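Local coordinates for protein methionine gamma-lyase (Trichomonas vaginalis, PDB 1PFF) that is a pyridoxal-phosphate-dependent enzyme of the Cys/Met metabolism family, built as a chain with two mixed beta-sheets flanked by helices and assembled as a tetramer, at residues T32-G37 with T84-F89; G37-S42 with H79-T84. All coordinates share one frame; numbering follows the deposited sequence.

Contact 1 of 2, residues T32-G37 with T84-F89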
ATOM      1  N   THR A  32      -2.192 -22.073 -22.112  1.00 13.41           N
ATOM      2  CA  THR A  32      -1.139 -21.660 -23.048  1.00 13.12           C
ATOM      3  C   THR A  32      -0.646 -22.800 -23.942  1.00 13.25           C
ATOM      4  O   THR A  32      -0.325 -22.590 -25.121  1.00 13.42           O
ATOM      5  CB  THR A  32       0.048 -21.064 -22.259  1.00 13.35           C
ATOM      6  OG1 THR A  32      -0.377 -19.867 -21.597  1.00 13.89           O
ATOM      7  CG2 THR A  32       1.159 -20.585 -23.197  1.00 13.04           C
ATOM      8  N   PHE A  33      -0.578 -24.000 -23.372  1.00 13.35           N
ATOM      9  CA  PHE A  33       0.085 -25.128 -24.029  1.00 14.04           C
ATOM     10  C   PHE A  33      -0.862 -26.214 -24.528  1.00 14.27           C
ATOM     11  O   PHE A  33      -0.434 -27.305 -24.943  1.00 14.62           O
ATOM     12  CB  PHE A  33       1.207 -25.685 -23.136  1.00 13.97           C
ATOM     13  CG  PHE A  33       2.319 -24.692 -22.900  1.00 14.83           C
ATOM     14  CD1 PHE A  33       2.477 -24.080 -21.656  1.00 15.96           C
ATOM     15  CD2 PHE A  33       3.170 -24.330 -23.935  1.00 15.88           C
ATOM     16  CE1 PHE A  33       3.489 -23.128 -21.445  1.00 14.62           C
ATOM     17  CE2 PHE A  33       4.190 -23.392 -23.734  1.00 15.51           C
ATOM     18  CZ  PHE A  33       4.343 -22.790 -22.486  1.00 16.22           C
ATOM     19  N   LEU A  34      -2.148 -25.891 -24.512  1.00 13.84           N
ATOM     20  CA  LEU A  34      -3.184 -26.782 -25.024  1.00 13.73           C
ATOM     21  C   LEU A  34      -3.928 -26.119 -26.177  1.00 13.24           C
ATOM     22  O   LEU A  34      -3.837 -24.907 -26.370  1.00 13.23           O
ATOM     23  CB  LEU A  34      -4.181 -27.156 -23.912  1.00 12.86           C
ATOM     24  CG  LEU A  34      -3.661 -28.070 -22.795  1.00 12.79           C
ATOM     25  CD1 LEU A  34      -4.698 -28.223 -21.680  1.00 13.37           C
ATOM     26  CD2 LEU A  34      -3.181 -29.461 -23.309  1.00 12.20           C
ATOM     27  N   LYS A  35      -4.658 -26.939 -26.925  1.00 13.07           N
ATOM     28  CA  LYS A  35      -5.589 -26.488 -27.952  1.00 13.14           C
ATOM     29  C   LYS A  35      -6.653 -27.563 -28.106  1.00 12.89           C
ATOM     30  O   LYS A  35      -6.476 -28.694 -27.632  1.00 12.92           O
ATOM     31  CB  LYS A  35      -4.879 -26.222 -29.286  1.00 13.36           C
ATOM     32  CG  LYS A  35      -4.109 -27.402 -29.855  1.00 13.86           C
ATOM     33  CD  LYS A  35      -3.536 -27.068 -31.208  1.00 17.02           C
ATOM     34  CE  LYS A  35      -2.324 -27.931 -31.515  1.00 18.11           C
ATOM     35  NZ  LYS A  35      -2.538 -29.384 -31.252  1.00 19.52           N
ATOM     36  N   ALA A  36      -7.766 -27.222 -28.742  1.00 12.78           N
ATOM     37  CA  ALA A  36      -8.797 -28.219 -29.019  1.00 12.96           C
ATOM     38  C   ALA A  36      -8.133 -29.371 -29.769  1.00 13.44           C
ATOM     39  O   ALA A  36      -7.357 -29.144 -30.705  1.00 13.65           O
ATOM     40  CB  ALA A  36      -9.915 -27.614 -29.854  1.00 12.84           C
ATOM     41  N   GLY A  37      -8.425 -30.596 -29.346  1.00 13.34           N
ATOM     42  CA  GLY A  37      -7.813 -31.776 -29.930  1.00 13.27           C
ATOM     43  C   GLY A  37      -6.642 -32.358 -29.141  1.00 13.17           C
ATOM     44  O   GLY A  37      -6.169 -33.459 -29.467  1.00 13.13           O
ATOM     45  N   THR A  84      -1.336 -36.473 -26.343  1.00 11.80           N
ATOM     46  CA  THR A  84      -1.044 -36.044 -24.968  1.00 12.20           C
ATOM     47  C   THR A  84      -0.047 -34.886 -24.965  1.00 11.88           C
ATOM     48  O   THR A  84       1.000 -34.952 -25.616  1.00 11.38           O
ATOM     49  CB  THR A  84      -0.514 -37.216 -24.115  1.00 12.46           C
ATOM     50  OG1 THR A  84      -1.498 -38.256 -24.072  1.00 12.62           O
ATOM     51  CG2 THR A  84      -0.370 -36.794 -22.639  1.00 13.03           C
ATOM     52  N   ARG A  85      -0.391 -33.810 -24.257  1.00 11.72           N
ATOM     53  CA  ARG A  85       0.487 -32.643 -24.199  1.00 11.56           C
ATOM     54  C   ARG A  85       0.967 -32.318 -22.792  1.00 11.21           C
ATOM     55  O   ARG A  85       2.019 -31.703 -22.633  1.00 11.08           O
ATOM     56  CB  ARG A  85      -0.181 -31.402 -24.795  1.00 11.68           C
ATOM     57  CG  ARG A  85      -0.651 -31.585 -26.217  1.00 12.94           C
ATOM     58  CD  ARG A  85       0.418 -31.623 -27.278  1.00 16.24           C
ATOM     59  NE  ARG A  85      -0.210 -31.981 -28.556  1.00 19.97           N
ATOM     60  CZ  ARG A  85       0.386 -32.595 -29.571  1.00 22.07           C
ATOM     61  NH1 ARG A  85       1.664 -32.936 -29.505  1.00 22.02           N
ATOM     62  NH2 ARG A  85      -0.313 -32.858 -30.675  1.00 23.29           N
ATOM     63  N   ILE A  86       0.193 -32.718 -21.788  1.00 11.06           N
ATOM     64  CA  ILE A  86       0.466 -32.334 -20.403  1.00 10.47           C
ATOM     65  C   ILE A  86       0.160 -33.468 -19.434  1.00 11.16           C
ATOM     66  O   ILE A  86      -0.878 -34.132 -19.551  1.00 10.79           O
ATOM     67  CB  ILE A  86      -0.363 -31.071 -19.988  1.00 10.55           C
ATOM     68  CG1 ILE A  86       0.129 -29.813 -20.735  1.00 10.22           C
ATOM     69  CG2 ILE A  86      -0.281 -30.866 -18.467  1.00  9.60           C
ATOM     70  CD1 ILE A  86      -0.738 -28.549 -20.517  1.00 10.74           C
ATOM     71  N   VAL A  87       1.065 -33.650 -18.474  1.00 10.23           N
ATOM     72  CA  VAL A  87       0.840 -34.489 -17.291  1.00 11.18           C
ATOM     73  C   VAL A  87       0.858 -33.561 -16.072  1.00 11.19           C
ATOM     74  O   VAL A  87       1.838 -32.843 -15.855  1.00 11.86           O
ATOM     75  CB  VAL A  87       1.934 -35.583 -17.172  1.00 11.22           C
ATOM     76  CG1 VAL A  87       1.890 -36.299 -15.807  1.00 12.04           C
ATOM     77  CG2 VAL A  87       1.800 -36.599 -18.322  1.00 10.85           C
ATOM     78  N   TYR A  88      -0.230 -33.551 -15.303  1.00 11.24           N
ATOM     79  CA  TYR A  88      -0.389 -32.611 -14.186  1.00 11.74           C
ATOM     80  C   TYR A  88      -0.709 -33.309 -12.862  1.00 11.48           C
ATOM     81  O   TYR A  88      -1.571 -34.185 -12.816  1.00 11.60           O
ATOM     82  CB  TYR A  88      -1.500 -31.587 -14.494  1.00 11.69           C
ATOM     83  CG  TYR A  88      -1.677 -30.553 -13.391  1.00 13.18           C
ATOM     84  CD1 TYR A  88      -2.428 -30.840 -12.245  1.00 14.26           C
ATOM     85  CD2 TYR A  88      -1.079 -29.295 -13.490  1.00 12.83           C
ATOM     86  CE1 TYR A  88      -2.578 -29.905 -11.233  1.00 14.63           C
ATOM     87  CE2 TYR A  88      -1.228 -28.348 -12.477  1.00 14.19           C
ATOM     88  CZ  TYR A  88      -1.971 -28.667 -11.353  1.00 15.27           C
ATOM     89  OH  TYR A  88      -2.128 -27.745 -10.350  1.00 17.65           O
ATOM     90  N   PHE A  89      -0.023 -32.906 -11.787  1.00 11.04           N
ATOM     91  CA  PHE A  89      -0.353 -33.371 -10.438  1.00 11.24           C
ATOM     92  C   PHE A  89       0.176 -32.452  -9.322  1.00 11.55           C
ATOM     93  O   PHE A  89       1.010 -31.570  -9.557  1.00 11.00           O
ATOM     94  CB  PHE A  89       0.133 -34.819 -10.203  1.00 10.73           C
ATOM     95  CG  PHE A  89       1.636 -35.009 -10.330  1.00 10.72           C
ATOM     96  CD1 PHE A  89       2.440 -35.055  -9.200  1.00 11.50           C
ATOM     97  CD2 PHE A  89       2.236 -35.181 -11.588  1.00 10.90           C
ATOM     98  CE1 PHE A  89       3.825 -35.243  -9.303  1.00 11.18           C
ATOM     99  CE2 PHE A  89       3.610 -35.369 -11.705  1.00 10.52           C
ATOM    100  CZ  PHE A  89       4.410 -35.401 -10.557  1.00 12.48           C
TER

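Contact 2 of 2, residues G37-S42 with H79-T84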
ATOM      1  N   GLY A  37      -8.425 -30.596 -29.346  1.00 13.34           N
ATOM      2  CA  GLY A  37      -7.813 -31.776 -29.930  1.00 13.27           C
ATOM      3  C   GLY A  37      -6.642 -32.358 -29.141  1.00 13.17           C
ATOM      4  O   GLY A  37      -6.169 -33.459 -29.467  1.00 13.13           O
ATOM      5  N   ASP A  38      -6.168 -31.631 -28.131  1.00 12.53           N
ATOM      6  CA  ASP A  38      -5.086 -32.109 -27.259  1.00 12.83           C
ATOM      7  C   ASP A  38      -5.632 -33.002 -26.140  1.00 12.65           C
ATOM      8  O   ASP A  38      -6.844 -33.097 -25.951  1.00 13.11           O
ATOM      9  CB  ASP A  38      -4.333 -30.934 -26.620  1.00 12.69           C
ATOM     10  CG  ASP A  38      -3.386 -30.243 -27.577  1.00 13.80           C
ATOM     11  OD1 ASP A  38      -3.139 -30.755 -28.697  1.00 13.21           O
ATOM     12  OD2 ASP A  38      -2.829 -29.170 -27.280  1.00 15.58           O
ATOM     13  N   HIS A  39      -4.719 -33.630 -25.400  1.00 12.14           N
ATOM     14  CA  HIS A  39      -5.061 -34.529 -24.297  1.00 11.89           C
ATOM     15  C   HIS A  39      -4.245 -34.150 -23.057  1.00 11.48           C
ATOM     16  O   HIS A  39      -3.070 -33.821 -23.156  1.00 11.04           O
ATOM     17  CB  HIS A  39      -4.812 -35.986 -24.725  1.00 11.73           C
ATOM     18  CG  HIS A  39      -5.005 -37.005 -23.637  1.00 12.29           C
ATOM     19  ND1 HIS A  39      -4.007 -37.885 -23.265  1.00 11.71           N
ATOM     20  CD2 HIS A  39      -6.081 -37.311 -22.871  1.00 12.81           C
ATOM     21  CE1 HIS A  39      -4.456 -38.675 -22.302  1.00 11.66           C
ATOM     22  NE2 HIS A  39      -5.712 -38.349 -22.045  1.00 12.53           N
ATOM     23  N   LEU A  40      -4.890 -34.182 -21.895  1.00 11.74           N
ATOM     24  CA  LEU A  40      -4.230 -33.885 -20.629  1.00 11.54           C
ATOM     25  C   LEU A  40      -4.479 -35.033 -19.660  1.00 11.47           C
ATOM     26  O   LEU A  40      -5.599 -35.532 -19.551  1.00 11.01           O
ATOM     27  CB  LEU A  40      -4.753 -32.564 -20.022  1.00 11.43           C
ATOM     28  CG  LEU A  40      -4.149 -32.135 -18.672  1.00 12.80           C
ATOM     29  CD1 LEU A  40      -4.029 -30.600 -18.566  1.00 14.61           C
ATOM     30  CD2 LEU A  40      -4.992 -32.668 -17.512  1.00 13.15           C
ATOM     31  N   ILE A  41      -3.426 -35.461 -18.975  1.00 11.21           N
ATOM     32  CA  ILE A  41      -3.566 -36.462 -17.924  1.00 12.02           C
ATOM     33  C   ILE A  41      -3.371 -35.750 -16.606  1.00 12.48           C
ATOM     34  O   ILE A  41      -2.361 -35.067 -16.417  1.00 12.98           O
ATOM     35  CB  ILE A  41      -2.522 -37.587 -18.070  1.00 11.95           C
ATOM     36  CG1 ILE A  41      -2.608 -38.221 -19.461  1.00 11.92           C
ATOM     37  CG2 ILE A  41      -2.719 -38.642 -16.961  1.00 12.64           C
ATOM     38  CD1 ILE A  41      -1.386 -39.007 -19.855  1.00 11.53           C
ATOM     39  N   SER A  42      -4.330 -35.911 -15.706  1.00 13.22           N
ATOM     40  CA  SER A  42      -4.256 -35.305 -14.383  1.00 13.81           C
ATOM     41  C   SER A  42      -4.396 -36.381 -13.318  1.00 14.71           C
ATOM     42  O   SER A  42      -5.028 -37.417 -13.543  1.00 13.74           O
ATOM     43  CB  SER A  42      -5.368 -34.268 -14.208  1.00 14.23           C
ATOM     44  OG  SER A  42      -5.377 -33.740 -12.883  1.00 14.47           O
ATOM     45  N   HIS A  79      -1.525 -44.232 -19.864  1.00 14.60           N
ATOM     46  CA  HIS A  79      -2.568 -43.339 -20.372  1.00 14.25           C
ATOM     47  C   HIS A  79      -2.117 -42.386 -21.475  1.00 13.64           C
ATOM     48  O   HIS A  79      -2.883 -41.522 -21.894  1.00 13.21           O
ATOM     49  CB  HIS A  79      -3.220 -42.562 -19.218  1.00 14.10           C
ATOM     50  CG  HIS A  79      -4.152 -43.396 -18.398  1.00 14.60           C
ATOM     51  ND1 HIS A  79      -5.504 -43.480 -18.664  1.00 16.48           N
ATOM     52  CD2 HIS A  79      -3.923 -44.206 -17.336  1.00 12.83           C
ATOM     53  CE1 HIS A  79      -6.068 -44.294 -17.790  1.00 14.02           C
ATOM     54  NE2 HIS A  79      -5.132 -44.747 -16.974  1.00 15.50           N
ATOM     55  N   LEU A  80      -0.884 -42.557 -21.945  1.00 13.48           N
ATOM     56  CA  LEU A  80      -0.327 -41.704 -22.993  1.00 13.52           C
ATOM     57  C   LEU A  80      -1.033 -41.970 -24.314  1.00 13.49           C
ATOM     58  O   LEU A  80      -1.297 -43.124 -24.654  1.00 13.91           O
ATOM     59  CB  LEU A  80       1.185 -41.933 -23.139  1.00 13.18           C
ATOM     60  CG  LEU A  80       2.085 -41.513 -21.971  1.00 14.14           C
ATOM     61  CD1 LEU A  80       3.516 -41.968 -22.206  1.00 14.99           C
ATOM     62  CD2 LEU A  80       2.035 -39.996 -21.671  1.00 14.38           C
ATOM     63  N   LYS A  81      -1.355 -40.896 -25.031  1.00 13.21           N
ATOM     64  CA  LYS A  81      -2.011 -40.956 -26.339  1.00 13.36           C
ATOM     65  C   LYS A  81      -1.199 -40.119 -27.324  1.00 13.18           C
ATOM     66  O   LYS A  81      -0.371 -39.323 -26.894  1.00 13.16           O
ATOM     67  CB  LYS A  81      -3.442 -40.403 -26.239  1.00 13.67           C
ATOM     68  CG  LYS A  81      -4.376 -41.254 -25.387  1.00 15.16           C
ATOM     69  CD  LYS A  81      -5.827 -41.116 -25.842  1.00 19.40           C
ATOM     70  CE  LYS A  81      -6.570 -40.087 -25.023  1.00 20.17           C
ATOM     71  NZ  LYS A  81      -8.023 -40.053 -25.376  1.00 21.42           N
ATOM     72  N   PRO A  82      -1.411 -40.286 -28.633  1.00 13.21           N
ATOM     73  CA  PRO A  82      -0.675 -39.492 -29.627  1.00 13.03           C
ATOM     74  C   PRO A  82      -0.810 -37.989 -29.390  1.00 12.79           C
ATOM     75  O   PRO A  82       0.116 -37.233 -29.691  1.00 12.66           O
ATOM     76  CB  PRO A  82      -1.346 -39.884 -30.950  1.00 13.39           C
ATOM     77  CG  PRO A  82      -1.826 -41.299 -30.696  1.00 13.68           C
ATOM     78  CD  PRO A  82      -2.339 -41.237 -29.273  1.00 13.35           C
ATOM     79  N   ASN A  83      -1.950 -37.576 -28.844  1.00 12.23           N
ATOM     80  CA  ASN A  83      -2.225 -36.165 -28.618  1.00 12.41           C
ATOM     81  C   ASN A  83      -1.988 -35.664 -27.177  1.00 12.34           C
ATOM     82  O   ASN A  83      -2.389 -34.548 -26.837  1.00 12.07           O
ATOM     83  CB  ASN A  83      -3.638 -35.835 -29.102  1.00 12.23           C
ATOM     84  CG  ASN A  83      -4.723 -36.609 -28.358  1.00 13.84           C
ATOM     85  OD1 ASN A  83      -4.526 -37.757 -27.938  1.00 14.20           O
ATOM     86  ND2 ASN A  83      -5.890 -35.985 -28.213  1.00 13.13           N
ATOM     87  N   THR A  84      -1.336 -36.473 -26.343  1.00 11.80           N
ATOM     88  CA  THR A  84      -1.044 -36.044 -24.968  1.00 12.20           C
ATOM     89  C   THR A  84      -0.047 -34.886 -24.965  1.00 11.88           C
ATOM     90  O   THR A  84       1.000 -34.952 -25.616  1.00 11.38           O
ATOM     91  CB  THR A  84      -0.514 -37.216 -24.115  1.00 12.46           C
ATOM     92  OG1 THR A  84      -1.498 -38.256 -24.072  1.00 12.62           O
ATOM     93  CG2 THR A  84      -0.370 -36.794 -22.639  1.00 13.03           C
TER

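Contact 1 of 2, residues T32-G37 with T84-F89
Leu34 lays the branch of its side chain against the tip of Ile86, where the loop leaving helix 22-33 passes the start of strand 84-90. That strand lies inside the seven-stranded mixed sheet of the large domain, as in PLP-dependent enzymes of fold type I. The two side chains cross obliquely, and one methyl does most of the touching: Ile86 CD1 sits 3.7 Å from Leu34 CG and 3.8 Å from Leu34 CD2. Ile86 CG1 is anti to the carbonyl carbon (chi1 -69°) and the chain then runs on extended, which carries CD1 out from the strand to the loop. Leu34 CD2 also reaches the base of the neighbouring side chain, 3.9 Å from Arg85 CB, so this methyl bridges two consecutive strand residues. Of its side chain, Phe33 brings its root, CB 4.3 Å from Ile86 CD1, and its carbonyl O faces Arg85 CB. Its ring swings off to pack on Leu116 and on helix 162-177, while Thr32 CG2 lies over the centre of one ring face. Leu34 also packs against Phe61 of a second subunit.

No hydrogen bond joins the two segments, and their polar ends meet through a third residue. In the Arg85 chain the bend at chi2 (-73°) leads the guanidinium away from the apolar patch towards the Lys35 amine. The Lys35 chain stays extended until its last torsion and brings its amine obliquely to the guanidinium. The closeness of like charges is probably eased because Asp38 OD1, beside the pair, forms salt bridges with both Lys35 NZ and Arg85 NE; Lys35 NZ stops 4.2 Å from Arg85 NH2.

Contact 2 of 2, residues G37-S42 with H79-T84
Gly37 O receives the side-chain amide of Asn83, with ND2 2.8 Å from Gly37 O and a nearly straight bond (171°). The donor stands above the carbonyl plane, while the oxygen lies close to the plane of the amide, whose CG is placed between the backbone N and the carbonyl carbon (chi1 62°). Asp38 adds little more than its backbone as the chain enters the strand. At His39 the backbone takes over: His39 N donates to Asn83 O at 2.9 Å, and a parallel bridge pairs His39 with Thr84. This is where strand 84-90 begins beside strand 39-43, two parallel neighbours of the sheet, the type I turn from Lys81 to Thr84 ending on the strand's first residue.

The His39 ring is gripped from several directions. Its ND1 lies 2.7 Å from Thr84 OG1, which meets the ring at its edge, in plane; either atom could be the donor. The same hydroxyl oxygen accepts a bond from Lys81 N at 2.8 Å, linking ring and turn through one atom. Over one face comes the Lys81 chain, crossing at about a right angle, with CE 3.5 Å from the His39 ring centroid and only 8° off the normal, a CH-pi contact. The lysine amine continues to a salt bridge with Glu64, and His39 NE2 hydrogen-bonds Asp66 OD2. Also at the ring edge, His79 O lies 3.3 Å from His39 CE1. On the same face of the sheet, Ile41 CD1 meets the carbonyl oxygen of His79 and two methyls, 3.7 Å from Thr84 CG2 and 4.0 Å from Leu80 CD2.

The centres of contacts 1 and 2 lie about 7 Å apart, and Gly37 and Thr84 belong to both. Along the chain, contact 2 is nested within the loop that contact 1 closes. The parallel pairing begun in contact 2 runs on into contact 1: probable hydrogen bonds join Arg85 N to His39 O at 2.9 Å and Tyr88 N to Ile41 O at 2.8 Å. Leu40 points to the other face from His39 and meets contact 1, its CD1 3.8 Å from Ile86 CG2. A PEG molecule, probably from the crystallisation liquor, is bound about 3 Å from the Arg85 side chain (nearest atoms).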